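PDB 4OEN: second substrate binding domain of putative amino acid ABC transporter, which probably captures an amino acid outside the cell and delivers it to the membrane-spanning part of an ABC importer. Local coordinates for residues 6-11 / 47-52; 13-18 / 26-31; 86-91 / 182-187; 93-98 / 172-177; 112-117 / 133-138. All coordinates share one frame; numbering follows the deposited sequence.

The five contacts sample both lobes of a type II periplasmic binding protein and the connection between them. Contact 2 is buried, the others only partly so: in it a bulged loop delivers carbonyls to the start of helix 28-40, and it packs directly against contact 1, where strand 5-8 pairs with strand 44-47. Contact 3 lies nearest the centre of the chain and pairs the long strands 87-96 and 180-190; its Tyr86 reaches Asp29 of contact 2. Contact 4 continues along strand 87-96 to a charged, watery margin. Contact 5, about 20 Å from the chain centre, is a regular parallel pair held almost wholly by backbone bonds, whereas contacts 1, 3 and 4 add polar side chains.

Contact 1 (6-11 / 47-52)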
# COMPACT_ATOMS: atom_id res chain seq x y z
N ILE A 6 8.98 -20.79 1.73
CA ILE A 6 7.82 -20.53 0.89
C ILE A 6 7.17 -19.22 1.30
O ILE A 6 6.81 -19.05 2.46
CB ILE A 6 6.80 -21.68 0.99
CG1 ILE A 6 7.44 -22.98 0.51
CG2 ILE A 6 5.56 -21.36 0.16
CD1 ILE A 6 6.51 -24.16 0.58
N ILE A 7 7.04 -18.30 0.35
CA ILE A 7 6.47 -16.98 0.62
C ILE A 7 5.17 -16.84 -0.12
O ILE A 7 5.13 -16.91 -1.33
CB ILE A 7 7.41 -15.83 0.19
CG1 ILE A 7 8.82 -16.03 0.77
CG2 ILE A 7 6.81 -14.48 0.61
CD1 ILE A 7 8.85 -16.07 2.28
N ALA A 8 4.09 -16.64 0.63
CA ALA A 8 2.77 -16.55 0.02
C ALA A 8 2.33 -15.10 -0.09
O ALA A 8 2.63 -14.28 0.78
CB ALA A 8 1.78 -17.37 0.82
N SER A 9 1.60 -14.78 -1.15
CA SER A 9 1.19 -13.41 -1.39
C SER A 9 -0.19 -13.33 -2.04
O SER A 9 -0.84 -14.35 -2.32
CB SER A 9 2.23 -12.71 -2.28
OG SER A 9 1.97 -11.33 -2.38
N ASP A 10 -0.66 -12.10 -2.23
CA ASP A 10 -1.88 -11.85 -2.98
C ASP A 10 -1.61 -11.94 -4.48
O ASP A 10 -0.47 -12.09 -4.91
CB ASP A 10 -2.42 -10.47 -2.59
CG ASP A 10 -3.89 -10.28 -2.90
OD1 ASP A 10 -4.59 -11.23 -3.32
OD2 ASP A 10 -4.37 -9.16 -2.66
N SER A 11 -2.67 -11.85 -5.27
CA SER A 11 -2.52 -11.91 -6.71
C SER A 11 -2.85 -10.57 -7.38
O SER A 11 -2.43 -10.32 -8.51
CB SER A 11 -3.41 -13.02 -7.28
OG SER A 11 -4.78 -12.78 -6.99
N THR A 47 4.43 -17.91 -3.93
CA THR A 47 3.12 -18.33 -4.41
C THR A 47 2.17 -17.14 -4.30
O THR A 47 2.38 -16.25 -3.48
CB THR A 47 2.58 -19.51 -3.61
OG1 THR A 47 2.38 -19.14 -2.24
CG2 THR A 47 3.54 -20.68 -3.68
N ASN A 48 1.13 -17.13 -5.13
CA ASN A 48 0.18 -16.02 -5.11
C ASN A 48 -1.25 -16.51 -5.03
O ASN A 48 -2.04 -16.30 -5.96
CB ASN A 48 0.39 -15.14 -6.36
CG ASN A 48 1.79 -14.57 -6.44
OD1 ASN A 48 2.71 -15.23 -6.94
ND2 ASN A 48 1.96 -13.34 -5.96
N PRO A 49 -1.60 -17.19 -3.93
CA PRO A 49 -2.92 -17.83 -3.79
C PRO A 49 -4.02 -16.85 -3.39
O PRO A 49 -5.18 -17.24 -3.32
CB PRO A 49 -2.68 -18.86 -2.68
CG PRO A 49 -1.66 -18.21 -1.81
CD PRO A 49 -0.74 -17.46 -2.76
N GLY A 50 -3.65 -15.59 -3.14
CA GLY A 50 -4.60 -14.61 -2.64
C GLY A 50 -4.31 -14.34 -1.18
O GLY A 50 -3.74 -15.18 -0.49
N PHE A 51 -4.74 -13.17 -0.70
CA PHE A 51 -4.39 -12.70 0.64
C PHE A 51 -4.90 -13.62 1.73
O PHE A 51 -4.14 -14.05 2.59
CB PHE A 51 -4.92 -11.28 0.85
CG PHE A 51 -4.49 -10.66 2.16
CD1 PHE A 51 -3.17 -10.35 2.40
CD2 PHE A 51 -5.43 -10.36 3.13
CE1 PHE A 51 -2.78 -9.77 3.61
CE2 PHE A 51 -5.05 -9.78 4.33
CZ PHE A 51 -3.73 -9.48 4.57
N ASP A 52 -6.19 -13.91 1.71
CA ASP A 52 -6.78 -14.80 2.72
C ASP A 52 -6.17 -16.20 2.69
O ASP A 52 -5.92 -16.79 3.74
CB ASP A 52 -8.28 -14.88 2.54
CG ASP A 52 -8.98 -13.60 2.96
OD1 ASP A 52 -8.33 -12.76 3.61
OD2 ASP A 52 -10.18 -13.46 2.66
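The close-fitting part of this contact is where strand 5-8 lies beside strand 44-47 and the turn that leads into helix 51-60. Thr47 N donates to Ile7 O at 2.9 Å, nearly straight and in the carbonyl plane, and the return bond from Ser9 N to Thr47 O is weak. Beyond this parallel bridge Ser9 O is crowded: Gly50 N donates to it at 3.2 Å while Pro49 CD presses in at 3.1 Å. The amide of Asn48 then reaches back, its ND2 giving an almost linear bond of 2.9 Å to Asp10 O, with the oxygen lying in the amide plane. Ser9 OG bonds Ile67 O. The looser side is the margin, where Ile6 CG2 barely meets Thr47 CG2 at 4.4 Å, Ala8 CB stands equally far from Pro49 CD, and the rest of the Pro49 ring faces solvent. At the helix start, the Asp10 carboxylate stands across the Phe51 side chain and OD1 takes weak bonds from Phe51 N and Ser11 N; an acetate ion, probably from the crystallisation liquor, lies beside this carboxylate. Gly50 is the N-cap residue. A parallel strand pair leading into loops and a helix N-terminus is typical of the alpha/beta lobes of the type II periplasmic binding protein fold.

Contact 2 (13-18 / 26-31); sequences FAPFVF and TGIDME
Phe16 sets CG anti to its carbonyl carbon (chi1 -62°), and Asp29 does the same (chi1 -74°), so the carboxylate crosses the aromatic side chain obliquely. Asp29 OD2 comes to 3.5 Å from Phe16 CB, and OD1 lies at the edge of the ring, near CD1, sharing a weak hydrogen bond with Tyr86 OH. Phe18 instead holds CG in the crowded position between N and the carbonyl carbon (chi1 59°), as Thr26 holds its CG2; the two side chains run alongside each other, and the methyl sits over one ring face, 4.0 Å from the centroid, in a CH-pi contact. Phe18 and Thr26 form an antiparallel hydrogen-bonded pair, the bond from Thr26 N to Phe18 O being short at 2.7 Å and almost straight. At the helix start, Ile28 N donates to Pro15 O at 3.0 Å and Asp29 N to Phe16 O at 2.9 Å, the latter on a lone pair. At N-cap Gly27 a beta carbon would clash with Phe16 O. Asp29 OD2 accepts from Gly69 N, and Thr26 OG1 bonds Tyr221 OH. Loop carbonyls thus satisfy the first N-H groups of helix 28-40, and the nearby helix start probably favours a charged Asp29 carboxylate despite its burial.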
# COMPACT_ATOMS: atom_id res chain seq x y z
N PHE A 13 -3.05 -6.73 -5.93
CA PHE A 13 -3.02 -5.68 -4.94
C PHE A 13 -1.96 -4.65 -5.36
O PHE A 13 -0.97 -4.46 -4.67
CB PHE A 13 -2.73 -6.26 -3.55
CG PHE A 13 -3.15 -5.37 -2.41
CD1 PHE A 13 -4.47 -4.98 -2.28
CD2 PHE A 13 -2.23 -4.95 -1.46
CE1 PHE A 13 -4.87 -4.16 -1.23
CE2 PHE A 13 -2.61 -4.13 -0.42
CZ PHE A 13 -3.94 -3.74 -0.30
N ALA A 14 -2.18 -4.02 -6.51
CA ALA A 14 -1.22 -3.06 -7.05
C ALA A 14 -1.16 -1.85 -6.13
O ALA A 14 -2.19 -1.42 -5.63
CB ALA A 14 -1.62 -2.64 -8.48
N PRO A 15 0.04 -1.28 -5.93
CA PRO A 15 1.34 -1.59 -6.54
C PRO A 15 2.20 -2.60 -5.78
O PRO A 15 3.33 -2.81 -6.18
CB PRO A 15 2.04 -0.23 -6.52
CG PRO A 15 1.55 0.38 -5.21
CD PRO A 15 0.10 -0.05 -5.12
N PHE A 16 1.67 -3.21 -4.72
CA PHE A 16 2.47 -4.17 -3.95
C PHE A 16 2.67 -5.49 -4.67
O PHE A 16 3.78 -6.05 -4.68
CB PHE A 16 1.82 -4.38 -2.57
CG PHE A 16 1.77 -3.13 -1.76
CD1 PHE A 16 2.89 -2.69 -1.07
CD2 PHE A 16 0.62 -2.34 -1.73
CE1 PHE A 16 2.88 -1.52 -0.35
CE2 PHE A 16 0.59 -1.16 -1.01
CZ PHE A 16 1.73 -0.75 -0.31
N VAL A 17 1.62 -6.01 -5.29
CA VAL A 17 1.74 -7.26 -6.03
C VAL A 17 0.62 -7.30 -7.04
O VAL A 17 -0.55 -7.05 -6.71
CB VAL A 17 1.72 -8.49 -5.08
CG1 VAL A 17 0.49 -8.49 -4.15
CG2 VAL A 17 1.81 -9.80 -5.87
N PHE A 18 1.00 -7.57 -8.29
CA PHE A 18 0.04 -7.66 -9.37
C PHE A 18 0.66 -8.35 -10.57
O PHE A 18 1.88 -8.52 -10.65
CB PHE A 18 -0.48 -6.26 -9.76
CG PHE A 18 0.60 -5.30 -10.18
CD1 PHE A 18 0.80 -5.02 -11.52
CD2 PHE A 18 1.41 -4.68 -9.24
CE1 PHE A 18 1.79 -4.14 -11.92
CE2 PHE A 18 2.40 -3.79 -9.63
CZ PHE A 18 2.59 -3.53 -10.97
N THR A 26 4.51 -9.17 -10.29
CA THR A 26 5.53 -8.18 -10.05
C THR A 26 5.00 -7.25 -8.96
O THR A 26 3.99 -7.57 -8.33
CB THR A 26 5.89 -7.39 -11.34
OG1 THR A 26 7.03 -6.56 -11.10
CG2 THR A 26 4.73 -6.53 -11.80
N GLY A 27 5.68 -6.14 -8.70
CA GLY A 27 5.21 -5.20 -7.70
C GLY A 27 6.26 -4.95 -6.64
O GLY A 27 7.23 -5.68 -6.57
N ILE A 28 6.05 -3.94 -5.80
CA ILE A 28 6.99 -3.62 -4.73
C ILE A 28 7.36 -4.85 -3.89
O ILE A 28 8.54 -5.10 -3.61
CB ILE A 28 6.39 -2.55 -3.80
CG1 ILE A 28 6.14 -1.27 -4.59
CG2 ILE A 28 7.26 -2.35 -2.57
CD1 ILE A 28 5.41 -0.19 -3.77
N ASP A 29 6.35 -5.60 -3.48
CA ASP A 29 6.58 -6.75 -2.60
C ASP A 29 7.37 -7.85 -3.25
O ASP A 29 8.21 -8.48 -2.60
CB ASP A 29 5.26 -7.34 -2.13
CG ASP A 29 4.57 -6.50 -1.12
OD1 ASP A 29 5.17 -5.49 -0.67
OD2 ASP A 29 3.44 -6.88 -0.77
N MET A 30 7.08 -8.09 -4.52
CA MET A 30 7.74 -9.16 -5.26
C MET A 30 9.20 -8.82 -5.43
O MET A 30 10.07 -9.65 -5.19
CB MET A 30 7.06 -9.39 -6.61
CG MET A 30 5.61 -9.89 -6.47
SD MET A 30 5.41 -11.49 -5.61
CE MET A 30 5.13 -11.00 -3.91
N GLU A 31 9.47 -7.58 -5.83
CA GLU A 31 10.85 -7.18 -6.02
C GLU A 31 11.61 -7.14 -4.70
O GLU A 31 12.77 -7.54 -4.64
CB GLU A 31 10.93 -5.82 -6.71
CG GLU A 31 10.45 -5.88 -8.14
CD GLU A 31 10.93 -4.72 -8.99
OE1 GLU A 31 12.08 -4.27 -8.84
OE2 GLU A 31 10.13 -4.25 -9.83

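Contact 3 (86-91 / 182-187); sequences YYTANT and IGETAF
A classic beta bulge marks the antiparallel pairing of strands 87-96 and 180-190, the long strands that run between the two lobes of this type II periplasmic binding protein fold. Ile182 and Gly183 both face Ala89, whose carbonyl oxygen accepts twice: from Ile182 N at 2.8 Å, almost straight, and from Gly183 N at 3.3 Å, on a lone pair. Ala89 N donates in turn to Gly183 O from above the carbonyl plane. Ile182, with CG1 in the crowded position between N and the carbonyl carbon, lays that atom 3.2 Å from Ala89 O, while its CG2 meets the methyl of Thr91. On the neighbouring non-hydrogen-bonded pair, Thr88 and Glu184 run alongside each other. Thr88 OG1 donates to the syn lone pair of Glu184 OE1 at 2.9 Å, and Ser85 OG bonds the same oxygen. Thr185 places OG1 beside its own backbone N, and from there OG1 donates to Tyr87 O at 2.8 Å; the accompanying bond from Thr185 N is weak. At the far end Tyr86 N donates to Thr185 O nearly along the C=O axis. The Tyr86 side chain crosses Thr185 obliquely, with Thr185 O over one ring face. Tyr86 OH meets Thr185 CG2 at 3.6 Å, pairs weakly with Asp29 OD1, and holds a water that donates to Ala186 O.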
# COMPACT_ATOMS: atom_id res chain seq x y z
N TYR A 86 8.24 -1.72 6.04
CA TYR A 86 8.94 -1.29 4.83
C TYR A 86 8.18 -0.20 4.09
O TYR A 86 8.64 0.29 3.06
CB TYR A 86 9.21 -2.48 3.89
CG TYR A 86 8.01 -3.20 3.33
CD1 TYR A 86 7.37 -2.76 2.17
CD2 TYR A 86 7.53 -4.35 3.94
CE1 TYR A 86 6.27 -3.45 1.66
CE2 TYR A 86 6.42 -5.04 3.43
CZ TYR A 86 5.81 -4.58 2.29
OH TYR A 86 4.71 -5.25 1.77
N TYR A 87 7.02 0.19 4.61
CA TYR A 87 6.23 1.23 3.96
C TYR A 87 5.19 1.78 4.90
O TYR A 87 4.38 1.03 5.45
CB TYR A 87 5.55 0.68 2.70
CG TYR A 87 4.86 1.75 1.89
CD1 TYR A 87 5.61 2.67 1.15
CD2 TYR A 87 3.48 1.86 1.88
CE1 TYR A 87 4.98 3.66 0.42
CE2 TYR A 87 2.84 2.85 1.14
CZ TYR A 87 3.61 3.74 0.41
OH TYR A 87 3.01 4.74 -0.32
N THR A 88 5.21 3.10 5.10
CA THR A 88 4.18 3.76 5.88
C THR A 88 3.05 4.15 4.96
O THR A 88 3.24 4.94 4.04
CB THR A 88 4.71 5.01 6.59
OG1 THR A 88 5.76 4.64 7.48
CG2 THR A 88 3.58 5.69 7.39
N ALA A 89 1.88 3.59 5.24
CA ALA A 89 0.70 3.80 4.41
C ALA A 89 -0.02 5.06 4.85
O ALA A 89 -0.30 5.24 6.03
CB ALA A 89 -0.23 2.61 4.49
N ASN A 90 -0.28 5.93 3.89
CA ASN A 90 -0.97 7.19 4.15
C ASN A 90 -2.27 7.27 3.39
O ASN A 90 -2.43 6.61 2.37
CB ASN A 90 -0.12 8.40 3.74
CG ASN A 90 1.21 8.48 4.46
OD1 ASN A 90 1.28 8.34 5.67
ND2 ASN A 90 2.26 8.75 3.71
N THR A 91 -3.18 8.09 3.89
CA THR A 91 -4.29 8.60 3.09
C THR A 91 -3.84 9.97 2.58
O THR A 91 -3.12 10.68 3.27
CB THR A 91 -5.60 8.71 3.91
OG1 THR A 91 -6.61 9.29 3.08
CG2 THR A 91 -5.42 9.57 5.12
N ILE A 182 -1.83 6.14 8.14
CA ILE A 182 -2.92 5.29 8.58
C ILE A 182 -2.40 3.94 9.06
O ILE A 182 -3.12 3.19 9.72
CB ILE A 182 -3.97 5.09 7.46
CG1 ILE A 182 -3.38 4.41 6.24
CG2 ILE A 182 -4.57 6.44 7.07
CD1 ILE A 182 -4.35 4.30 5.07
N GLY A 183 -1.14 3.63 8.77
CA GLY A 183 -0.58 2.38 9.25
C GLY A 183 0.77 2.03 8.68
O GLY A 183 1.34 2.78 7.89
N GLU A 184 1.28 0.87 9.09
CA GLU A 184 2.55 0.37 8.60
C GLU A 184 2.33 -0.92 7.83
O GLU A 184 1.35 -1.63 8.03
CB GLU A 184 3.51 0.12 9.77
CG GLU A 184 3.71 1.31 10.69
CD GLU A 184 4.38 2.48 10.00
OE1 GLU A 184 5.00 2.29 8.93
OE2 GLU A 184 4.29 3.60 10.54
N THR A 185 3.28 -1.20 6.96
CA THR A 185 3.19 -2.34 6.07
C THR A 185 4.40 -3.23 6.34
O THR A 185 5.51 -2.73 6.38
CB THR A 185 3.19 -1.90 4.59
OG1 THR A 185 2.38 -0.72 4.45
CG2 THR A 185 2.66 -3.00 3.70
N ALA A 186 4.18 -4.53 6.52
CA ALA A 186 5.31 -5.39 6.86
C ALA A 186 5.15 -6.81 6.35
O ALA A 186 4.07 -7.23 5.96
CB ALA A 186 5.51 -5.42 8.38
N PHE A 187 6.26 -7.53 6.36
CA PHE A 187 6.33 -8.97 6.11
C PHE A 187 5.97 -9.69 7.41
O PHE A 187 6.17 -9.14 8.49
CB PHE A 187 7.77 -9.29 5.64
CG PHE A 187 8.10 -10.74 5.53
CD1 PHE A 187 7.75 -11.47 4.40
CD2 PHE A 187 8.83 -11.37 6.53
CE1 PHE A 187 8.08 -12.83 4.29
CE2 PHE A 187 9.17 -12.72 6.43
CZ PHE A 187 8.79 -13.45 5.31
O HOH W 1 3.31 -7.17 3.31

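Contact 4 (93-98 / 172-177)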
# COMPACT_ATOMS: atom_id res chain seq x y z
N LEU A 93 -4.78 13.47 -0.30
CA LEU A 93 -5.68 14.15 -1.21
C LEU A 93 -5.20 14.06 -2.66
O LEU A 93 -4.00 14.22 -2.94
CB LEU A 93 -5.82 15.63 -0.81
CG LEU A 93 -7.02 16.35 -1.43
CD1 LEU A 93 -8.30 16.04 -0.65
CD2 LEU A 93 -6.77 17.86 -1.52
N GLY A 94 -6.12 13.85 -3.59
CA GLY A 94 -5.81 13.86 -5.02
C GLY A 94 -6.65 14.90 -5.73
O GLY A 94 -7.83 15.04 -5.43
N VAL A 95 -6.03 15.66 -6.65
CA VAL A 95 -6.75 16.60 -7.51
C VAL A 95 -6.23 16.54 -8.94
O VAL A 95 -5.15 16.00 -9.20
CB VAL A 95 -6.65 18.06 -6.98
CG1 VAL A 95 -7.30 18.20 -5.61
CG2 VAL A 95 -5.18 18.53 -6.94
N LYS A 96 -6.99 17.08 -9.89
CA LYS A 96 -6.49 17.22 -11.26
C LYS A 96 -5.29 18.17 -11.31
O LYS A 96 -5.14 19.05 -10.47
CB LYS A 96 -7.59 17.71 -12.19
CG LYS A 96 -8.79 16.78 -12.20
CD LYS A 96 -9.85 17.27 -13.18
CE LYS A 96 -9.37 17.17 -14.62
NZ LYS A 96 -10.41 17.65 -15.57
N GLU A 97 -4.49 18.00 -12.33
CA GLU A 97 -3.32 18.80 -12.52
C GLU A 97 -3.58 20.28 -12.45
O GLU A 97 -2.80 21.01 -11.97
CB GLU A 97 -2.76 18.50 -13.89
CG GLU A 97 -2.21 17.11 -13.93
CD GLU A 97 -0.77 17.09 -13.51
OE1 GLU A 97 -0.35 17.96 -12.78
OE2 GLU A 97 -0.06 16.19 -13.96
N SER A 98 -4.74 20.64 -12.97
CA SER A 98 -5.16 22.01 -13.13
C SER A 98 -5.65 22.67 -11.84
O SER A 98 -5.85 23.89 -11.80
CB SER A 98 -6.28 22.07 -14.17
OG SER A 98 -7.30 21.11 -13.85
N LYS A 172 -2.98 12.09 -14.92
CA LYS A 172 -2.68 13.50 -14.73
C LYS A 172 -3.33 14.04 -13.47
O LYS A 172 -4.16 14.94 -13.53
CB LYS A 172 -3.13 14.30 -15.96
CG LYS A 172 -2.48 13.83 -17.25
CD LYS A 172 -0.97 14.05 -17.23
CE LYS A 172 -0.61 15.51 -17.49
NZ LYS A 172 0.86 15.70 -17.69
N LEU A 173 -2.94 13.46 -12.34
CA LEU A 173 -3.42 13.91 -11.04
C LEU A 173 -2.24 14.40 -10.24
O LEU A 173 -1.09 14.14 -10.61
CB LEU A 173 -4.14 12.78 -10.29
CG LEU A 173 -5.33 12.19 -11.05
CD1 LEU A 173 -5.89 10.97 -10.33
CD2 LEU A 173 -6.39 13.24 -11.22
N LYS A 174 -2.50 15.10 -9.15
CA LYS A 174 -1.42 15.57 -8.29
C LYS A 174 -1.83 15.48 -6.83
O LYS A 174 -3.01 15.34 -6.50
CB LYS A 174 -1.01 16.99 -8.67
CG LYS A 174 -2.10 18.01 -8.49
CD LYS A 174 -1.60 19.37 -8.92
CE LYS A 174 -2.63 20.46 -8.68
NZ LYS A 174 -2.07 21.78 -9.12
N THR A 175 -0.83 15.53 -5.95
CA THR A 175 -1.01 15.39 -4.52
C THR A 175 -0.36 16.59 -3.84
O THR A 175 0.82 16.55 -3.47
CB THR A 175 -0.41 14.08 -4.00
OG1 THR A 175 0.95 13.98 -4.46
CG2 THR A 175 -1.20 12.88 -4.52
N PRO A 176 -1.13 17.68 -3.70
CA PRO A 176 -0.56 18.95 -3.23
C PRO A 176 -0.34 19.02 -1.71
O PRO A 176 0.32 19.98 -1.24
CB PRO A 176 -1.62 19.96 -3.66
CG PRO A 176 -2.90 19.19 -3.65
CD PRO A 176 -2.54 17.81 -4.11
N ILE A 177 -0.87 18.05 -0.97
CA ILE A 177 -0.74 18.02 0.49
C ILE A 177 -0.15 16.71 0.98
O ILE A 177 -0.58 15.63 0.54
CB ILE A 177 -2.11 18.22 1.17
CG1 ILE A 177 -2.83 19.45 0.59
CG2 ILE A 177 -1.94 18.36 2.68
CD1 ILE A 177 -4.33 19.45 0.87
O HOH W 2 -2.30 15.71 -1.58
O HOH W 3 -3.27 14.79 1.81
O HOH W 4 0.78 14.39 -12.44
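Backbone bonds set the frame of the contact. Val95 and Lys174 form an antiparallel hydrogen-bonded pair: Val95 N donates to Lys174 O at 3.0 Å in the carbonyl plane, and Lys174 N returns a bond of 2.8 Å to Val95 O nearly along its C=O axis. A longer bond, from Glu97 N to Lys172 O, approaches from above the carbonyl plane. Among carbon contacts, Val95 CG2, in the crowded position between N and the carbonyl carbon, is pressed to 3.5 Å from Lys174 CG, tighter than usual, and also touches Pro176 CD; farther along, the Leu93 and Ile177 side chains cross obliquely, CD2 to CD1 at 3.8 Å. Short strand 173-174 borders the end of strand 87-96 in the mixed sheet of this type II periplasmic binding protein fold, with Leu173 reaching helices 141-150 and 160-168. Charged groups gather at the margin. Lys174, extended beyond CG, gives NZ to Glu97 O at 3.0 Å, with Ser99 O as another acceptor. Glu97 sets CG anti to its carbonyl carbon, 2.9 Å from Lys172 O, and the bend at chi2 then leads the carboxylate, whose OE2 makes a long salt bridge with Lys172 NZ. Two waters also bridge the opposite end, where direct pairing stops: one donates to Leu93 O and accepts from Ile177 N, and a second accepts from Leu93 N and donates to Ile177 O.

Contact 5 (112-117 / 133-138)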
# COMPACT_ATOMS: atom_id res chain seq x y z
N VAL A 112 -15.43 16.87 -1.76
CA VAL A 112 -14.38 15.86 -1.85
C VAL A 112 -15.00 14.47 -1.98
O VAL A 112 -15.85 14.12 -1.19
CB VAL A 112 -13.46 15.88 -0.61
CG1 VAL A 112 -12.35 14.85 -0.79
CG2 VAL A 112 -12.87 17.28 -0.39
N GLY A 113 -14.57 13.71 -2.98
CA GLY A 113 -14.98 12.32 -3.14
C GLY A 113 -14.18 11.34 -2.30
O GLY A 113 -13.00 11.56 -2.02
N VAL A 114 -14.83 10.25 -1.89
CA VAL A 114 -14.15 9.23 -1.12
C VAL A 114 -14.87 7.89 -1.29
O VAL A 114 -16.06 7.86 -1.59
CB VAL A 114 -14.06 9.62 0.37
CG1 VAL A 114 -15.40 9.45 1.08
CG2 VAL A 114 -12.95 8.84 1.09
N LYS A 115 -14.12 6.80 -1.15
CA LYS A 115 -14.74 5.47 -1.25
C LYS A 115 -15.30 5.05 0.10
O LYS A 115 -14.65 5.22 1.14
CB LYS A 115 -13.74 4.44 -1.76
CG LYS A 115 -13.32 4.68 -3.20
CD LYS A 115 -11.97 4.04 -3.52
CE LYS A 115 -11.96 2.55 -3.32
NZ LYS A 115 -10.62 1.98 -3.69
N ASN A 116 -16.51 4.53 0.08
CA ASN A 116 -17.16 4.10 1.31
C ASN A 116 -16.40 2.96 1.99
O ASN A 116 -15.92 2.04 1.32
CB ASN A 116 -18.58 3.64 1.02
CG ASN A 116 -19.36 3.39 2.27
OD1 ASN A 116 -19.42 4.25 3.14
ND2 ASN A 116 -19.93 2.19 2.40
N GLY A 117 -16.32 3.03 3.31
CA GLY A 117 -15.72 1.96 4.11
C GLY A 117 -14.21 1.99 4.22
O GLY A 117 -13.59 1.01 4.64
N TYR A 133 -15.66 21.22 4.07
CA TYR A 133 -15.95 20.67 2.75
C TYR A 133 -17.18 19.79 2.82
O TYR A 133 -17.60 19.38 3.91
CB TYR A 133 -14.76 19.87 2.19
CG TYR A 133 -14.12 18.93 3.19
CD1 TYR A 133 -14.75 17.74 3.56
CD2 TYR A 133 -12.91 19.26 3.79
CE1 TYR A 133 -14.17 16.90 4.49
CE2 TYR A 133 -12.33 18.42 4.72
CZ TYR A 133 -12.96 17.24 5.07
OH TYR A 133 -12.37 16.42 6.00
N LYS A 134 -17.77 19.53 1.67
CA LYS A 134 -18.78 18.47 1.53
C LYS A 134 -18.09 17.18 1.13
O LYS A 134 -17.01 17.20 0.54
CB LYS A 134 -19.82 18.86 0.48
CG LYS A 134 -20.64 20.09 0.81
CD LYS A 134 -21.53 20.47 -0.36
CE LYS A 134 -22.50 21.59 0.00
NZ LYS A 134 -21.79 22.78 0.56
N ILE A 135 -18.71 16.06 1.46
CA ILE A 135 -18.18 14.75 1.09
C ILE A 135 -19.17 14.07 0.17
O ILE A 135 -20.37 14.04 0.46
CB ILE A 135 -17.93 13.86 2.33
CG1 ILE A 135 -16.90 14.49 3.25
CG2 ILE A 135 -17.48 12.46 1.90
CD1 ILE A 135 -16.72 13.71 4.56
N LYS A 136 -18.68 13.56 -0.95
CA LYS A 136 -19.49 12.71 -1.81
C LYS A 136 -18.90 11.31 -1.74
O LYS A 136 -17.71 11.09 -1.99
CB LYS A 136 -19.53 13.22 -3.24
CG LYS A 136 -20.38 12.35 -4.16
CD LYS A 136 -20.62 13.02 -5.50
CE LYS A 136 -21.44 12.12 -6.42
NZ LYS A 136 -22.73 11.70 -5.80
N THR A 137 -19.74 10.35 -1.38
CA THR A 137 -19.32 8.98 -1.15
C THR A 137 -19.56 8.08 -2.35
O THR A 137 -20.64 8.11 -2.95
CB THR A 137 -20.04 8.43 0.07
OG1 THR A 137 -19.86 9.36 1.15
CG2 THR A 137 -19.52 7.05 0.45
N PHE A 138 -18.56 7.28 -2.67
CA PHE A 138 -18.62 6.37 -3.80
C PHE A 138 -18.43 4.92 -3.40
O PHE A 138 -17.69 4.59 -2.48
CB PHE A 138 -17.55 6.75 -4.83
CG PHE A 138 -17.77 8.08 -5.44
CD1 PHE A 138 -18.49 8.21 -6.61
CD2 PHE A 138 -17.26 9.23 -4.84
CE1 PHE A 138 -18.68 9.45 -7.18
CE2 PHE A 138 -17.45 10.47 -5.41
CZ PHE A 138 -18.16 10.58 -6.58
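Four backbone bonds join strands 111-115 and 134-138 in a regular parallel pair, and a fifth comes from Asn116 just beyond; the strands are linked through helices 119-126 and 128-131 as a beta-alpha-beta crossover in one lobe of the type II periplasmic binding protein fold. Val112 N donates to Lys134 O at 2.8 Å and Lys136 N to Val112 O at 2.9 Å, both from above the acceptor's carbonyl plane. Farther on, Val114 N to Lys136 O, Phe138 N to Val114 O and Asn116 N to Phe138 O all lie nearly along the C=O axis, so the approach becomes more axial toward the C-terminal end of the pair. Side chains add two unlike surfaces. On the one holding Val112, Val114, Ile135 and Thr137, Val114 turns CG1 into the crowded position between N and the carbonyl carbon and meets Ile135 CG2 at 3.7 Å, crossing it obliquely, while Val112 CG2 comes against Tyr133 CB at 4.1 Å. Helix 119-126 covers part of this side through Ser120 and Leu124, and Leu124 O accepts the hydroxyl of Tyr133, fixing the far end of that ring. On the other surface Phe138, with CG anti to its carbonyl carbon, turns the edge of its ring toward Gly113, and CE2 approaches Gly113 CA at 3.8 Å; a beta carbon there would be tight against the ring. Met144, Ser143 and Ser147 of helix 141-150 pack against Phe138. Where the strands end, Gln121 NE2 bonds Asn116 OD1, and Asn116 CB touches the methyl CG2 of Thr137 at 3.6 Å.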